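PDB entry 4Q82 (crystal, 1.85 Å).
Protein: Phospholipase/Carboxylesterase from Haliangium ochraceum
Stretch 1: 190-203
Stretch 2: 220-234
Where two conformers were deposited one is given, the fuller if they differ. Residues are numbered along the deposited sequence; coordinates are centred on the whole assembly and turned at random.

Stretch 1 (190-203) IAGNGRPAFNDHGC
Stretch 2, residues 220-234: TVAPAGTIEPMNGLI

A short helix, Arg 195 to His 201, lies beside a longer one that contains Gly 225 to Ile 234 and continues beyond Ile 234; their N-to-C directions are 30° apart and their axes 8.8 Å apart at closest approach. The register is set where Asn 193 and Gly 225 bring their CA atoms within 3.8 Å. The CA of Arg 195 is 5.5 Å from the CA of Pro 229, and the CA of Ala 191 is 6.4 Å from the CA of Val 221.

So close an approach depends on Gly 225, whose missing side chain would point toward stretch 1: an ideal CB would lie 2.6 Å from Gly 192 O, a clash. The second helix is kinked at Pro 229, whose nitrogen carries no hydrogen and makes no bond to the preceding turn. The carbonyl of Gly 225 is thus left by its own helix and is taken up across the contact: Gly 194 N donates to Gly 225 O at 2.8 Å and a nearly straight 167°. Asn 193 CA adds a CA-H...O contact to Gly 225 O at 3.5 Å.

Gly 194 (phi/psi -104/13) is the N-cap residue of the first helix, and its O accepts from Phe 198 N at 3.0 Å. Asn 193, chi1 t, folds its amide back so that Arg 195 N donates to Asn 193 OD1 at 2.9 Å, satisfying an amide at the helix start.

Arg 195 (chi m, t, p, 177°) starts sideways, but its end comes nearer, lodging among Ala 224, Gly 225, Glu 228 and Pro 229. Glu 228, chi1 and chi2 both t and chi3 at 100°, meets the guanidinium edge in a two-pronged salt bridge: Arg 195 NE to Glu 228 OE1 is 3.0 Å at 173°, and Arg 195 NH2 to Glu 228 OE2 is 2.7 Å at 137°. Opposite charges are thereby paired through two hydrogen bonds.

One turn on, the CA-to-CB bond of Phe 198 (chi1 t, chi2 70°) points toward the second helix. Phe 198 CB packs 3.8 Å from Pro 229 CB, Phe 198 CD1 lies 3.7 Å from Leu 233 CD2, and Phe 198 CZ lies 3.5 Å from Gly 232 CA. Glycine suits this spot, since an ideal CB on Gly 232 would fall 2.3 Å from Phe 198 CE2.

At the other end, a water accepts from Gly 192 N at 3.0 Å and hydrogen-bonds Thr 226 OG1 at 2.7 Å. Thr 226 (chi1 m) also lies 3.5 Å from Gly 192 O through OG1, at best a weak bond. Ala 191 O, 3.6 Å from Val 221 CG1, is buried without any polar partner.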

# COMPACT_ATOMS: atom_id res chain seq x y z
N ILE A 190 6.07 2.42 -3.96
CA ILE A 190 6.54 3.63 -4.62
C ILE A 190 7.69 4.28 -3.86
O ILE A 190 7.53 4.59 -2.66
CB ILE A 190 5.38 4.65 -4.73
CG1 ILE A 190 4.21 4.04 -5.52
CG2 ILE A 190 5.84 5.99 -5.39
CD1 ILE A 190 2.87 4.72 -5.15
N ALA A 191 8.81 4.52 -4.55
CA ALA A 191 9.96 5.28 -4.01
C ALA A 191 10.55 4.62 -2.76
O ALA A 191 10.93 5.30 -1.79
CB ALA A 191 9.56 6.73 -3.71
N GLY A 192 10.60 3.29 -2.81
CA GLY A 192 11.14 2.49 -1.72
C GLY A 192 12.46 1.85 -2.11
O GLY A 192 13.11 2.24 -3.10
N ASN A 193 12.89 0.88 -1.30
CA ASN A 193 14.13 0.19 -1.55
C ASN A 193 13.90 -1.30 -1.32
O ASN A 193 13.80 -1.74 -0.19
CB ASN A 193 15.26 0.69 -0.63
CG ASN A 193 16.59 -0.02 -0.89
OD1 ASN A 193 16.68 -0.89 -1.76
ND2 ASN A 193 17.64 0.37 -0.14
N GLY A 194 13.84 -2.05 -2.41
CA GLY A 194 13.67 -3.49 -2.34
C GLY A 194 14.94 -4.27 -2.62
O GLY A 194 14.90 -5.48 -2.81
N ARG A 195 16.09 -3.60 -2.64
CA ARG A 195 17.34 -4.32 -2.90
C ARG A 195 17.63 -5.42 -1.85
O ARG A 195 17.97 -6.54 -2.23
CB ARG A 195 18.50 -3.33 -3.05
CG ARG A 195 18.22 -2.34 -4.22
CD ARG A 195 19.33 -1.30 -4.40
NE ARG A 195 20.48 -1.86 -5.11
CZ ARG A 195 21.55 -1.13 -5.44
NH1 ARG A 195 21.59 0.16 -5.10
NH2 ARG A 195 22.57 -1.68 -6.09
N PRO A 196 17.48 -5.12 -0.54
CA PRO A 196 17.69 -6.21 0.42
C PRO A 196 16.73 -7.40 0.21
O PRO A 196 17.17 -8.55 0.28
CB PRO A 196 17.44 -5.54 1.77
CG PRO A 196 17.84 -4.09 1.53
CD PRO A 196 17.24 -3.83 0.15
N ALA A 197 15.46 -7.12 -0.04
CA ALA A 197 14.50 -8.20 -0.25
C ALA A 197 14.87 -9.10 -1.43
O ALA A 197 14.83 -10.33 -1.33
CB ALA A 197 13.10 -7.63 -0.45
N PHE A 198 15.22 -8.49 -2.56
CA PHE A 198 15.58 -9.26 -3.74
C PHE A 198 16.95 -9.91 -3.60
O PHE A 198 17.15 -11.02 -4.09
CB PHE A 198 15.55 -8.38 -5.00
CG PHE A 198 15.79 -9.18 -6.26
CD1 PHE A 198 14.83 -10.07 -6.73
CD2 PHE A 198 16.99 -9.07 -6.95
CE1 PHE A 198 15.05 -10.83 -7.86
CE2 PHE A 198 17.23 -9.84 -8.10
CZ PHE A 198 16.25 -10.73 -8.54
N ASN A 199 17.89 -9.23 -2.94
CA ASN A 199 19.20 -9.84 -2.71
C ASN A 199 19.05 -11.10 -1.86
O ASN A 199 19.74 -12.11 -2.09
CB ASN A 199 20.15 -8.85 -2.03
CG ASN A 199 21.53 -9.44 -1.80
OD1 ASN A 199 21.94 -9.70 -0.67
ND2 ASN A 199 22.23 -9.71 -2.89
N ASP A 200 18.14 -11.04 -0.90
CA ASP A 200 17.86 -12.17 -0.02
C ASP A 200 17.19 -13.34 -0.76
O ASP A 200 17.63 -14.48 -0.65
CB ASP A 200 16.97 -11.69 1.13
CG ASP A 200 16.88 -12.68 2.26
OD1 ASP A 200 16.93 -13.91 2.02
OD2 ASP A 200 16.72 -12.22 3.42
N HIS A 201 16.13 -13.06 -1.51
CA HIS A 201 15.26 -14.11 -2.03
C HIS A 201 15.40 -14.43 -3.51
O HIS A 201 15.00 -15.52 -3.93
CB HIS A 201 13.81 -13.74 -1.75
CG HIS A 201 13.43 -13.80 -0.30
ND1 HIS A 201 13.40 -14.97 0.41
CD2 HIS A 201 13.05 -12.82 0.56
CE1 HIS A 201 13.02 -14.72 1.65
NE2 HIS A 201 12.80 -13.43 1.77
N GLY A 202 15.91 -13.49 -4.29
CA GLY A 202 15.99 -13.69 -5.74
C GLY A 202 14.64 -14.03 -6.34
O GLY A 202 13.62 -13.46 -5.95
N CYS A 203 14.60 -15.00 -7.25
CA CYS A 203 13.36 -15.26 -7.97
C CYS A 203 12.26 -15.85 -7.09
O CYS A 203 11.10 -15.90 -7.51
CB CYS A 203 13.63 -16.14 -9.18
SG CYS A 203 14.57 -15.20 -10.42
N THR A 220 16.46 11.48 -2.50
CA THR A 220 16.18 11.12 -1.12
C THR A 220 16.23 9.59 -0.93
O THR A 220 16.95 9.09 -0.07
CB THR A 220 14.83 11.72 -0.71
OG1 THR A 220 14.96 13.16 -0.61
CG2 THR A 220 14.41 11.20 0.60
N VAL A 221 15.47 8.86 -1.74
CA VAL A 221 15.62 7.41 -1.84
C VAL A 221 16.17 7.10 -3.24
O VAL A 221 15.50 7.38 -4.24
CB VAL A 221 14.29 6.67 -1.62
CG1 VAL A 221 14.50 5.16 -1.77
CG2 VAL A 221 13.75 6.97 -0.21
N ALA A 222 17.37 6.52 -3.31
CA ALA A 222 18.00 6.30 -4.63
C ALA A 222 17.11 5.42 -5.49
O ALA A 222 16.56 4.42 -5.01
CB ALA A 222 19.39 5.64 -4.46
N PRO A 223 16.94 5.79 -6.77
CA PRO A 223 15.98 5.06 -7.61
C PRO A 223 16.44 3.64 -7.90
O PRO A 223 15.59 2.82 -8.24
CB PRO A 223 15.89 5.88 -8.90
CG PRO A 223 17.02 6.84 -8.86
CD PRO A 223 17.38 7.05 -7.39
N ALA A 224 17.73 3.33 -7.69
CA ALA A 224 18.17 1.93 -7.81
C ALA A 224 17.38 1.04 -6.84
O ALA A 224 17.22 -0.17 -7.07
CB ALA A 224 19.68 1.81 -7.56
N GLY A 225 16.87 1.65 -5.76
CA GLY A 225 16.10 0.91 -4.76
C GLY A 225 14.88 0.20 -5.35
O GLY A 225 14.45 -0.85 -4.84
N THR A 226 14.30 0.78 -6.39
CA THR A 226 13.18 0.14 -7.09
C THR A 226 13.64 -0.51 -8.38
O THR A 226 13.20 -1.60 -8.74
CB THR A 226 12.06 1.16 -7.39
OG1 THR A 226 11.60 1.72 -6.16
CG2 THR A 226 10.85 0.48 -8.11
N ILE A 227 14.54 0.15 -9.10
CA ILE A 227 14.88 -0.32 -10.43
C ILE A 227 15.63 -1.67 -10.40
O ILE A 227 15.35 -2.56 -11.21
CB ILE A 227 15.71 0.74 -11.19
CG1 ILE A 227 14.83 1.97 -11.49
CG2 ILE A 227 16.29 0.15 -12.50
CD1 ILE A 227 15.63 3.19 -11.96
N GLU A 228 16.59 -1.81 -9.48
CA GLU A 228 17.36 -3.05 -9.42
C GLU A 228 16.45 -4.24 -9.08
O GLU A 228 16.45 -5.22 -9.84
CB GLU A 228 18.53 -2.96 -8.41
CG GLU A 228 19.31 -4.29 -8.24
CD GLU A 228 20.45 -4.23 -7.22
OE1 GLU A 228 20.27 -4.69 -6.07
OE2 GLU A 228 21.55 -3.74 -7.56
N PRO A 229 15.68 -4.17 -7.98
CA PRO A 229 14.86 -5.35 -7.72
C PRO A 229 13.79 -5.59 -8.79
O PRO A 229 13.58 -6.76 -9.10
CB PRO A 229 14.22 -5.06 -6.35
CG PRO A 229 14.33 -3.60 -6.16
CD PRO A 229 15.59 -3.19 -6.87
N MSE A 230 13.18 -4.56 -9.37
CA MSE A 230 12.14 -4.84 -10.34
C MSE A 230 12.77 -5.42 -11.60
O MSE A 230 12.22 -6.35 -12.21
CB MSE A 230 11.31 -3.59 -10.70
CG MSE A 230 10.44 -3.02 -9.59
SE MSE A 230 9.39 -4.35 -8.65
CE MSE A 230 8.77 -5.42 -10.17
N ASN A 231 13.95 -4.92 -12.00
CA ASN A 231 14.61 -5.54 -13.15
C ASN A 231 14.91 -7.02 -12.89
O ASN A 231 14.74 -7.86 -13.76
CB ASN A 231 15.91 -4.81 -13.52
CG ASN A 231 15.67 -3.50 -14.25
OD1 ASN A 231 14.60 -3.27 -14.80
ND2 ASN A 231 16.70 -2.66 -14.30
N GLY A 232 15.38 -7.31 -11.67
CA GLY A 232 15.66 -8.69 -11.29
C GLY A 232 14.41 -9.55 -11.34
O GLY A 232 14.42 -10.66 -11.87
N LEU A 233 13.31 -9.04 -10.78
CA LEU A 233 12.08 -9.79 -10.72
C LEU A 233 11.51 -10.01 -12.12
O LEU A 233 11.02 -11.10 -12.42
CB LEU A 233 11.06 -9.07 -9.85
CG LEU A 233 11.39 -9.00 -8.35
CD1 LEU A 233 10.43 -8.01 -7.70
CD2 LEU A 233 11.28 -10.39 -7.73
N ILE A 234 11.59 -8.98 -12.96
CA ILE A 234 11.11 -9.08 -14.35
C ILE A 234 11.92 -10.12 -15.12
O ILE A 234 11.37 -10.87 -15.94
CB ILE A 234 11.15 -7.70 -15.05
CG1 ILE A 234 10.00 -6.83 -14.53
CG2 ILE A 234 11.03 -7.82 -16.56
CD1 ILE A 234 10.15 -5.36 -14.83
O HOH W 1 9.67 0.93 -4.46